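Local coordinates for hypothetical membrane spanning protein (Vibrio fischeri, PDB 4RCK), which is of unknown function but carries a von Willebrand factor type A domain of the BatA type that binds magnesium and probably ligands or partner proteins, at the interface of chains A and B. Sequence-based numbering; all coordinates share one arbitrary frame. Chains: chain A/B, Hypothetical membrane spanning protein.

Contact 1: the interface of chains A and B. Residues chain A 129, 134-138, 140-142, 145, 191; chain B 72-73, 104-108, 110.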
ATOM      1  N   LEU A 129       2.989   2.557  20.779  1.00 81.51           N
ATOM      2  CA  LEU A 129       4.096   2.377  21.708  1.00 81.57           C
ATOM      3  C   LEU A 129       3.655   1.618  22.948  1.00 84.37           C
ATOM      4  O   LEU A 129       2.623   1.931  23.541  1.00 86.39           O
ATOM      5  CB  LEU A 129       4.681   3.733  22.112  1.00 83.26           C
ATOM      6  CG  LEU A 129       5.411   3.836  23.454  1.00 65.64           C
ATOM      7  CD1 LEU A 129       6.863   3.408  23.320  1.00 67.03           C
ATOM      8  CD2 LEU A 129       5.306   5.248  24.017  1.00 55.25           C
ATOM      9  N   ALA A 134       9.306   3.709  32.910  1.00 67.46           N
ATOM     10  CA  ALA A 134       9.387   5.139  32.715  1.00 79.10           C
ATOM     11  C   ALA A 134      10.522   5.417  31.751  1.00 70.57           C
ATOM     12  O   ALA A 134      11.384   4.563  31.528  1.00 72.09           O
ATOM     13  CB  ALA A 134       9.610   5.856  34.035  1.00 83.35           C
ATOM     14  N   ASN A 135      10.511   6.608  31.171  1.00 63.52           N
ATOM     15  CA  ASN A 135      11.591   7.031  30.300  1.00 65.59           C
ATOM     16  C   ASN A 135      12.811   7.419  31.133  1.00 68.17           C
ATOM     17  O   ASN A 135      13.049   8.599  31.389  1.00 68.54           O
ATOM     18  CB  ASN A 135      11.123   8.189  29.416  1.00 66.75           C
ATOM     19  CG  ASN A 135      12.242   8.790  28.595  1.00 79.25           C
ATOM     20  OD1 ASN A 135      12.730   8.179  27.647  1.00 95.66           O
ATOM     21  ND2 ASN A 135      12.656   9.998  28.958  1.00 75.14           N
ATOM     22  N   THR A 136      13.569   6.413  31.567  1.00 70.50           N
ATOM     23  CA  THR A 136      14.686   6.625  32.486  1.00 72.39           C
ATOM     24  C   THR A 136      15.851   7.362  31.822  1.00 92.72           C
ATOM     25  O   THR A 136      16.395   8.307  32.389  1.00118.80           O
ATOM     26  CB  THR A 136      15.209   5.285  33.066  1.00 82.48           C
ATOM     27  OG1 THR A 136      16.033   4.627  32.100  1.00 96.46           O
ATOM     28  CG2 THR A 136      14.053   4.366  33.450  1.00 76.28           C
ATOM     29  N   ALA A 137      16.218   6.936  30.618  1.00 86.51           N
ATOM     30  CA  ALA A 137      17.374   7.497  29.923  1.00 89.77           C
ATOM     31  C   ALA A 137      17.088   7.806  28.461  1.00 90.31           C
ATOM     32  O   ALA A 137      16.509   7.001  27.761  1.00 92.02           O
ATOM     33  CB  ALA A 137      18.543   6.547  30.019  1.00 92.33           C
ATOM     34  N   GLY A 138      17.540   8.965  27.999  1.00 95.38           N
ATOM     35  CA  GLY A 138      17.314   9.390  26.630  1.00 89.46           C
ATOM     36  C   GLY A 138      17.547  10.878  26.500  1.00 99.45           C
ATOM     37  O   GLY A 138      17.249  11.638  27.421  1.00104.01           O
ATOM     38  N   LEU A 140      16.172  12.829  24.090  0.62 99.99           N
ATOM     39  CA  LEU A 140      14.879  13.423  23.770  0.62 97.25           C
ATOM     40  C   LEU A 140      13.837  13.056  24.821  0.62 91.93           C
ATOM     41  O   LEU A 140      13.614  11.879  25.103  0.62 91.27           O
ATOM     42  CB  LEU A 140      14.405  12.976  22.384  0.62 97.05           C
ATOM     43  CG  LEU A 140      13.909  14.067  21.429  0.62 99.48           C
ATOM     44  CD1 LEU A 140      13.090  13.457  20.300  0.62 99.63           C
ATOM     45  CD2 LEU A 140      13.110  15.133  22.164  0.62 96.77           C
ATOM     46  N   GLU A 141      13.203  14.072  25.398  1.00 90.23           N
ATOM     47  CA  GLU A 141      12.161  13.862  26.397  1.00 88.77           C
ATOM     48  C   GLU A 141      10.884  13.339  25.746  1.00 84.39           C
ATOM     49  O   GLU A 141      10.615  13.638  24.583  1.00 98.41           O
ATOM     50  CB  GLU A 141      11.881  15.159  27.162  1.00 96.25           C
ATOM     51  CG  GLU A 141      12.974  15.536  28.142  1.00105.13           C
ATOM     52  CD  GLU A 141      13.286  14.413  29.113  1.00113.03           C
ATOM     53  OE1 GLU A 141      12.351  13.921  29.779  1.00104.44           O
ATOM     54  OE2 GLU A 141      14.466  14.017  29.202  1.00124.60           O
ATOM     55  N   PRO A 142      10.096  12.547  26.495  1.00 77.00           N
ATOM     56  CA  PRO A 142       8.865  11.932  25.980  1.00 72.03           C
ATOM     57  C   PRO A 142       7.859  12.932  25.418  1.00 80.11           C
ATOM     58  O   PRO A 142       7.322  12.715  24.330  1.00 78.88           O
ATOM     59  CB  PRO A 142       8.282  11.235  27.213  1.00 65.03           C
ATOM     60  CG  PRO A 142       9.445  10.978  28.084  1.00 65.35           C
ATOM     61  CD  PRO A 142      10.371  12.136  27.882  1.00 72.40           C
ATOM     62  N   ALA A 145       9.106  14.623  22.320  1.00 89.72           N
ATOM     63  CA  ALA A 145       8.917  13.647  21.249  1.00 82.71           C
ATOM     64  C   ALA A 145       7.452  13.484  20.861  1.00 96.35           C
ATOM     65  O   ALA A 145       7.133  13.263  19.693  1.00113.40           O
ATOM     66  CB  ALA A 145       9.497  12.306  21.653  1.00 83.01           C
ATOM     67  N   ILE A 191       1.204  11.495  26.608  1.00 81.61           N
ATOM     68  CA  ILE A 191       1.635  11.277  25.231  1.00 82.22           C
ATOM     69  C   ILE A 191       0.453  10.981  24.313  1.00 85.92           C
ATOM     70  O   ILE A 191       0.266  11.645  23.294  1.00 92.74           O
ATOM     71  CB  ILE A 191       2.645  10.118  25.133  1.00 77.48           C
ATOM     72  CG1 ILE A 191       3.931  10.465  25.886  1.00 80.49           C
ATOM     73  CG2 ILE A 191       2.952   9.801  23.680  1.00 75.03           C
ATOM     74  CD1 ILE A 191       4.972   9.366  25.855  1.00 78.01           C
TER
ATOM     75  N   GLY B  72      15.339   1.396  24.119  1.00 93.04           N
ATOM     76  CA  GLY B  72      15.844   1.278  25.470  1.00 83.47           C
ATOM     77  C   GLY B  72      16.911   2.336  25.695  1.00 82.05           C
ATOM     78  O   GLY B  72      16.631   3.519  25.503  1.00 97.36           O
ATOM     79  N   ASP B  73      18.110   1.920  26.122  1.00 84.35           N
ATOM     80  CA  ASP B  73      19.281   2.809  26.154  1.00106.10           C
ATOM     81  C   ASP B  73      19.322   3.604  24.863  1.00107.28           C
ATOM     82  O   ASP B  73      19.091   4.818  24.830  1.00117.46           O
ATOM     83  CB  ASP B  73      20.605   2.032  26.288  1.00118.05           C
ATOM     84  CG  ASP B  73      20.743   1.295  27.603  1.00130.18           C
ATOM     85  OD1 ASP B  73      19.867   1.443  28.479  1.00139.72           O
ATOM     86  OD2 ASP B  73      21.745   0.560  27.754  1.00127.77           O
ATOM     87  N   THR B 104      15.487   2.774  29.386  1.00 75.69           N
ATOM     88  CA  THR B 104      14.637   2.974  28.209  1.00 71.74           C
ATOM     89  C   THR B 104      14.552   4.417  27.722  1.00 75.82           C
ATOM     90  O   THR B 104      14.282   5.331  28.498  1.00 70.13           O
ATOM     91  CB  THR B 104      13.186   2.506  28.458  1.00 72.55           C
ATOM     92  OG1 THR B 104      12.580   3.321  29.468  1.00 72.39           O
ATOM     93  CG2 THR B 104      13.147   1.063  28.885  1.00 72.53           C
ATOM     94  N   ALA B 105      14.764   4.603  26.423  1.00 83.32           N
ATOM     95  CA  ALA B 105      14.555   5.894  25.785  1.00 71.93           C
ATOM     96  C   ALA B 105      13.230   5.926  25.061  1.00 73.42           C
ATOM     97  O   ALA B 105      13.130   5.492  23.917  1.00 77.44           O
ATOM     98  CB  ALA B 105      15.696   6.210  24.824  1.00 70.72           C
ATOM     99  N   ILE B 106      12.212   6.441  25.738  1.00 81.63           N
ATOM    100  CA  ILE B 106      10.887   6.527  25.147  1.00 70.84           C
ATOM    101  C   ILE B 106      10.830   7.661  24.127  1.00 82.38           C
ATOM    102  O   ILE B 106      10.327   7.481  23.018  1.00 83.21           O
ATOM    103  CB  ILE B 106       9.802   6.721  26.224  1.00 70.07           C
ATOM    104  CG1 ILE B 106       9.774   5.506  27.153  1.00 65.43           C
ATOM    105  CG2 ILE B 106       8.440   6.928  25.585  1.00 78.22           C
ATOM    106  CD1 ILE B 106       8.663   5.531  28.179  1.00 61.87           C
ATOM    107  N   GLY B 107      11.366   8.820  24.498  1.00 86.99           N
ATOM    108  CA  GLY B 107      11.437   9.952  23.591  1.00 81.66           C
ATOM    109  C   GLY B 107      12.231   9.649  22.331  1.00 89.27           C
ATOM    110  O   GLY B 107      11.885  10.112  21.244  1.00 95.80           O
ATOM    111  N   GLU B 108      13.296   8.869  22.480  1.00 82.72           N
ATOM    112  CA  GLU B 108      14.112   8.454  21.343  1.00 83.54           C
ATOM    113  C   GLU B 108      13.300   7.625  20.361  1.00 77.37           C
ATOM    114  O   GLU B 108      13.310   7.883  19.157  1.00 91.57           O
ATOM    115  CB  GLU B 108      15.316   7.641  21.811  1.00 86.82           C
ATOM    116  CG  GLU B 108      16.625   7.979  21.137  1.00105.68           C
ATOM    117  CD  GLU B 108      17.368   9.074  21.865  1.00128.09           C
ATOM    118  OE1 GLU B 108      18.492   8.812  22.344  1.00129.57           O
ATOM    119  OE2 GLU B 108      16.823  10.192  21.964  1.00135.38           O
ATOM    120  N   LEU B 110       9.987   7.299  20.009  1.00 86.94           N
ATOM    121  CA  LEU B 110       8.893   8.046  19.399  1.00 78.57           C
ATOM    122  C   LEU B 110       9.405   8.993  18.320  1.00 80.52           C
ATOM    123  O   LEU B 110       8.759   9.180  17.289  1.00 93.94           O
ATOM    124  CB  LEU B 110       8.120   8.827  20.464  1.00 74.82           C
ATOM    125  CG  LEU B 110       7.410   7.973  21.515  1.00 74.78           C
ATOM    126  CD1 LEU B 110       6.639   8.842  22.498  1.00 88.50           C
ATOM    127  CD2 LEU B 110       6.491   6.965  20.845  1.00 74.19           C
TER
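The first turn of helix 106-118 in chain B is seated against the end of strand 124-131, the loop after it and helices 142-151 and 185-195 of chain A, with the close fit running from A:Asn135 to B:Gly107 and B:Leu110. With CG anti to the backbone N (chi1 173°), the A:Asn135 side chain reaches obliquely across B:Ile106 and caps the helix start: OD1 accepts the B:Ile106 N-H at 2.6 Å, in the carbonyl plane on a lone pair, 145° at the hydrogen. The same oxygen has a weak, longer bond from B:Gly107 N. Its CB meanwhile packs on B:Ile106 CB at 3.8 Å, so one residue serves both polar and apolar needs. The helix end may polarise the amide.

At B:Gly107 the lack of a side chain lets A:Ala145 CB come down to B:Gly107 CA at 3.6 Å. Deeper, B:Leu110 splits its branches: CD1 meets A:Ile191 CD1 tip to tip at 3.8 Å, while CD2 touches A:Leu129 CD2, also at 3.8 Å, with the two leucines crossed near a right angle. A:Leu129 CD2 also reaches CG2 of B:Ile106.

B:Thr104 ties down the other end. Its hydroxyl OG1, between backbone N and carbonyl carbon (chi1 65°), hydrogen-bonds to A:Ala134 O at 2.7 Å, and the backbone carbonyl B:Thr104 O takes the A:Ala137 N-H at 3.3 Å from above the carbonyl plane.

Beyond this the contact loosens. B:Glu108 bends at chi2 to bring OE2 to A:Leu140 N at 3.4 Å, a weak bond, and B:Asp73 and A:Thr136 bury little.

In the fold, B:Thr104 is the conserved threonine of the metal-ion-dependent adhesion site (MIDAS), and A:Ala134 closely follows A:Asp132, a magnesium-site residue. The metal-site end of this alpha/beta domain combines both chains: strand 124-131 with helices 142-151 and 185-195 from A, helix 106-118 from B.

Contact 2: the interface of chains A and B. Residues chain A 20-24, 113-114, 117; chain B 126-128, 154.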
ATOM      1  N   ASP A  20       3.082   1.931  -7.531  1.00 93.52           N
ATOM      2  CA  ASP A  20       1.678   2.266  -7.759  1.00 91.43           C
ATOM      3  C   ASP A  20       1.424   2.420  -9.251  1.00 94.22           C
ATOM      4  O   ASP A  20       1.978   3.313  -9.887  1.00106.15           O
ATOM      5  CB  ASP A  20       1.287   3.553  -7.028  1.00104.00           C
ATOM      6  CG  ASP A  20       1.023   3.329  -5.555  1.00108.94           C
ATOM      7  OD1 ASP A  20       0.849   2.160  -5.153  1.00106.16           O
ATOM      8  OD2 ASP A  20       0.977   4.325  -4.802  1.00109.03           O
HETATM    9  N   MSE A  21       0.588   1.555  -9.812  1.00 89.74           N
HETATM   10  CA  MSE A  21       0.354   1.582 -11.250  1.00 85.92           C
HETATM   11  C   MSE A  21      -1.130   1.665 -11.584  1.00 84.70           C
HETATM   12  O   MSE A  21      -1.923   0.824 -11.162  1.00 88.19           O
HETATM   13  CB  MSE A  21       0.979   0.352 -11.910  1.00 88.38           C
HETATM   14  CG  MSE A  21       1.888  -0.445 -10.990  1.00101.31           C
HETATM   15 SE   MSE A  21       3.408  -1.210 -11.930  0.80154.23          SE
HETATM   16  CE  MSE A  21       2.464  -1.853 -13.507  1.00 80.24           C
HETATM   17  N   MSE A  22      -1.496   2.692 -12.345  1.00 81.60           N
HETATM   18  CA  MSE A  22      -2.884   2.904 -12.732  1.00 80.42           C
HETATM   19  C   MSE A  22      -3.123   2.476 -14.174  1.00 80.03           C
HETATM   20  O   MSE A  22      -2.501   3.003 -15.097  1.00 88.10           O
HETATM   21  CB  MSE A  22      -3.274   4.371 -12.557  1.00 96.27           C
HETATM   22  CG  MSE A  22      -4.755   4.592 -12.315  1.00105.07           C
HETATM   23 SE   MSE A  22      -5.269   4.008 -10.534  1.00100.84          SE
HETATM   24  CE  MSE A  22      -3.779   4.795  -9.556  0.60129.77           C
ATOM     25  N   LEU A  23      -4.026   1.520 -14.360  1.00 76.51           N
ATOM     26  CA  LEU A  23      -4.386   1.063 -15.694  1.00 73.92           C
ATOM     27  C   LEU A  23      -5.558   1.875 -16.235  1.00 84.50           C
ATOM     28  O   LEU A  23      -6.596   1.994 -15.585  1.00 96.36           O
ATOM     29  CB  LEU A  23      -4.730  -0.427 -15.679  1.00 74.91           C
ATOM     30  CG  LEU A  23      -3.641  -1.374 -15.171  1.00 88.62           C
ATOM     31  CD1 LEU A  23      -4.120  -2.817 -15.208  1.00 86.24           C
ATOM     32  CD2 LEU A  23      -2.359  -1.209 -15.977  1.00105.40           C
ATOM     33  N   VAL A  24      -5.381   2.438 -17.426  1.00 88.37           N
ATOM     34  CA  VAL A  24      -6.424   3.233 -18.064  1.00 80.84           C
ATOM     35  C   VAL A  24      -6.826   2.597 -19.391  1.00 72.43           C
ATOM     36  O   VAL A  24      -6.018   2.516 -20.316  1.00 74.18           O
ATOM     37  CB  VAL A  24      -5.964   4.681 -18.300  1.00 79.95           C
ATOM     38  CG1 VAL A  24      -7.107   5.518 -18.843  1.00 77.64           C
ATOM     39  CG2 VAL A  24      -5.433   5.281 -17.011  1.00 85.93           C
ATOM     40  N   ALA A 113      -6.838   9.139 -13.437  1.00 80.87           N
ATOM     41  CA  ALA A 113      -5.785   8.230 -13.009  1.00 80.24           C
ATOM     42  C   ALA A 113      -4.748   8.984 -12.188  1.00 89.01           C
ATOM     43  O   ALA A 113      -4.280   8.495 -11.159  1.00 91.71           O
ATOM     44  CB  ALA A 113      -5.140   7.571 -14.207  1.00 79.51           C
ATOM     45  N   THR A 114      -4.393  10.175 -12.661  1.00 88.62           N
ATOM     46  CA  THR A 114      -3.506  11.071 -11.931  1.00 78.41           C
ATOM     47  C   THR A 114      -4.065  11.352 -10.544  1.00 79.79           C
ATOM     48  O   THR A 114      -3.368  11.191  -9.540  1.00 79.79           O
ATOM     49  CB  THR A 114      -3.305  12.405 -12.678  1.00 81.35           C
ATOM     50  OG1 THR A 114      -2.417  12.208 -13.785  1.00 82.98           O
ATOM     51  CG2 THR A 114      -2.716  13.458 -11.752  1.00 84.45           C
ATOM     52  N   PHE A 117      -3.575   9.009  -7.674  1.00 95.19           N
ATOM     53  CA  PHE A 117      -2.278   8.955  -7.020  1.00 94.90           C
ATOM     54  C   PHE A 117      -2.242   9.925  -5.845  1.00 98.10           C
ATOM     55  O   PHE A 117      -1.419   9.784  -4.940  1.00114.39           O
ATOM     56  CB  PHE A 117      -1.158   9.276  -8.012  1.00 93.70           C
ATOM     57  CG  PHE A 117      -0.884   8.173  -8.997  1.00 92.48           C
ATOM     58  CD1 PHE A 117      -0.713   6.863  -8.573  1.00 93.71           C
ATOM     59  CD2 PHE A 117      -0.794   8.449 -10.350  1.00 90.42           C
ATOM     60  CE1 PHE A 117      -0.453   5.854  -9.483  1.00 92.51           C
ATOM     61  CE2 PHE A 117      -0.539   7.444 -11.260  1.00 88.76           C
ATOM     62  CZ  PHE A 117      -0.369   6.147 -10.828  1.00 90.02           C
TER
ATOM     63  N   THR B 126       3.160   4.708 -12.201  1.00 90.66           N
ATOM     64  CA  THR B 126       3.091   4.443 -13.634  1.00 90.36           C
ATOM     65  C   THR B 126       1.663   4.418 -14.162  1.00 81.56           C
ATOM     66  O   THR B 126       0.750   3.906 -13.514  1.00 80.85           O
ATOM     67  CB  THR B 126       3.761   3.105 -13.997  1.00 92.70           C
ATOM     68  OG1 THR B 126       3.686   2.209 -12.881  1.00 89.93           O
ATOM     69  CG2 THR B 126       5.217   3.322 -14.369  1.00102.87           C
ATOM     70  N   ILE B 127       1.485   4.982 -15.350  1.00 77.27           N
ATOM     71  CA  ILE B 127       0.218   4.915 -16.060  1.00 82.98           C
ATOM     72  C   ILE B 127       0.387   4.057 -17.304  1.00 81.71           C
ATOM     73  O   ILE B 127       1.356   4.216 -18.042  1.00 87.90           O
ATOM     74  CB  ILE B 127      -0.283   6.313 -16.480  1.00 86.89           C
ATOM     75  CG1 ILE B 127      -0.285   7.276 -15.291  1.00 78.64           C
ATOM     76  CG2 ILE B 127      -1.666   6.215 -17.117  1.00 84.76           C
ATOM     77  CD1 ILE B 127      -1.568   7.257 -14.497  1.00 82.51           C
ATOM     78  N   ILE B 128      -0.544   3.137 -17.532  1.00 69.11           N
ATOM     79  CA  ILE B 128      -0.569   2.412 -18.795  1.00 68.41           C
ATOM     80  C   ILE B 128      -1.868   2.723 -19.527  1.00 75.79           C
ATOM     81  O   ILE B 128      -2.944   2.262 -19.141  1.00 76.01           O
ATOM     82  CB  ILE B 128      -0.418   0.896 -18.598  1.00 70.79           C
ATOM     83  CG1 ILE B 128       0.834   0.597 -17.769  1.00 76.03           C
ATOM     84  CG2 ILE B 128      -0.339   0.195 -19.946  1.00 79.64           C
ATOM     85  CD1 ILE B 128       1.137  -0.876 -17.619  1.00 65.88           C
ATOM     86  N   ALA B 154       4.297  10.468 -12.274  1.00 91.20           N
ATOM     87  CA  ALA B 154       3.772   9.322 -13.003  1.00 83.34           C
ATOM     88  C   ALA B 154       4.381   9.250 -14.400  1.00 85.20           C
ATOM     89  O   ALA B 154       4.444  10.251 -15.113  1.00 79.71           O
ATOM     90  CB  ALA B 154       2.254   9.388 -13.086  1.00 83.73           C
TER
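Two strands from different chains pair here as neighbours in one parallel sheet, an arrangement that suggests exchange of domain halves and joins the chains through a continuous hydrogen-bonded core. Strand 19-26 of chain A runs beside strand 124-131 of chain B, and the backbone bonds alternate between them. B:Thr126 N donates to A:Asp20 O at 2.9 Å, and A:Met22 N returns a bond to B:Thr126 O at 2.8 Å, nearly along the C=O axis (173°). One step on, B:Ile128 N gives to A:Met22 O at 3.1 Å and A:Val24 N to B:Ile128 O at 3.0 Å, the last from above the carbonyl plane.

Side chains divide between the two faces of the sheet. On one, B:Ile127 is the peg: CG1 lies anti to the carbonyl carbon (chi1 -51°), and a turn at chi2 (-88°) puts CD1 against the ring of A:Phe117, 3.4 Å from CE2, the two groups crossing obliquely. The same methyl meets A:Ala113 CB at 3.6 Å, while the CG2 branch goes to A:Val24 CG2. B:Ala154 CB touches the ring at CE2, and B:Thr126 O lies in plane at its edge.

On the opposite face the side chains run alongside one another, pointing the same way. A:Leu23 CD2 rests on B:Ile128 CD1 at 3.9 Å, and the selenomethionine A:Met21, bent at chi2 and chi3, lies beside B:Thr126 with SE 3.6 Å from the hydroxyl OG1.

This is the central sheet of the alpha-beta-alpha sandwich. Strand 19-26 leads towards the magnesium-binding serines A:Ser28 and A:Ser30, and helix 106-118 of chain A packs over the B:Ile127 face.

Contact 1 and contact 2 lie about 41 Å apart between the centres of their C-alpha atoms, in opposite lobes of the two-fold dimer. Both involve helix 106-118 of one chain and strand 124-131 of the other, with the roles of A and B exchanged, so each lobe holds one contact and the twin of the other. Contact 1 samples the metal-site end of this pairing, contact 2 the sheet core. Together they indicate a domain-swapped dimer in which each sandwich combines the first half of one chain with the second half of its partner. The structure alone does not show whether this exchange occurs in the membrane-bound protein.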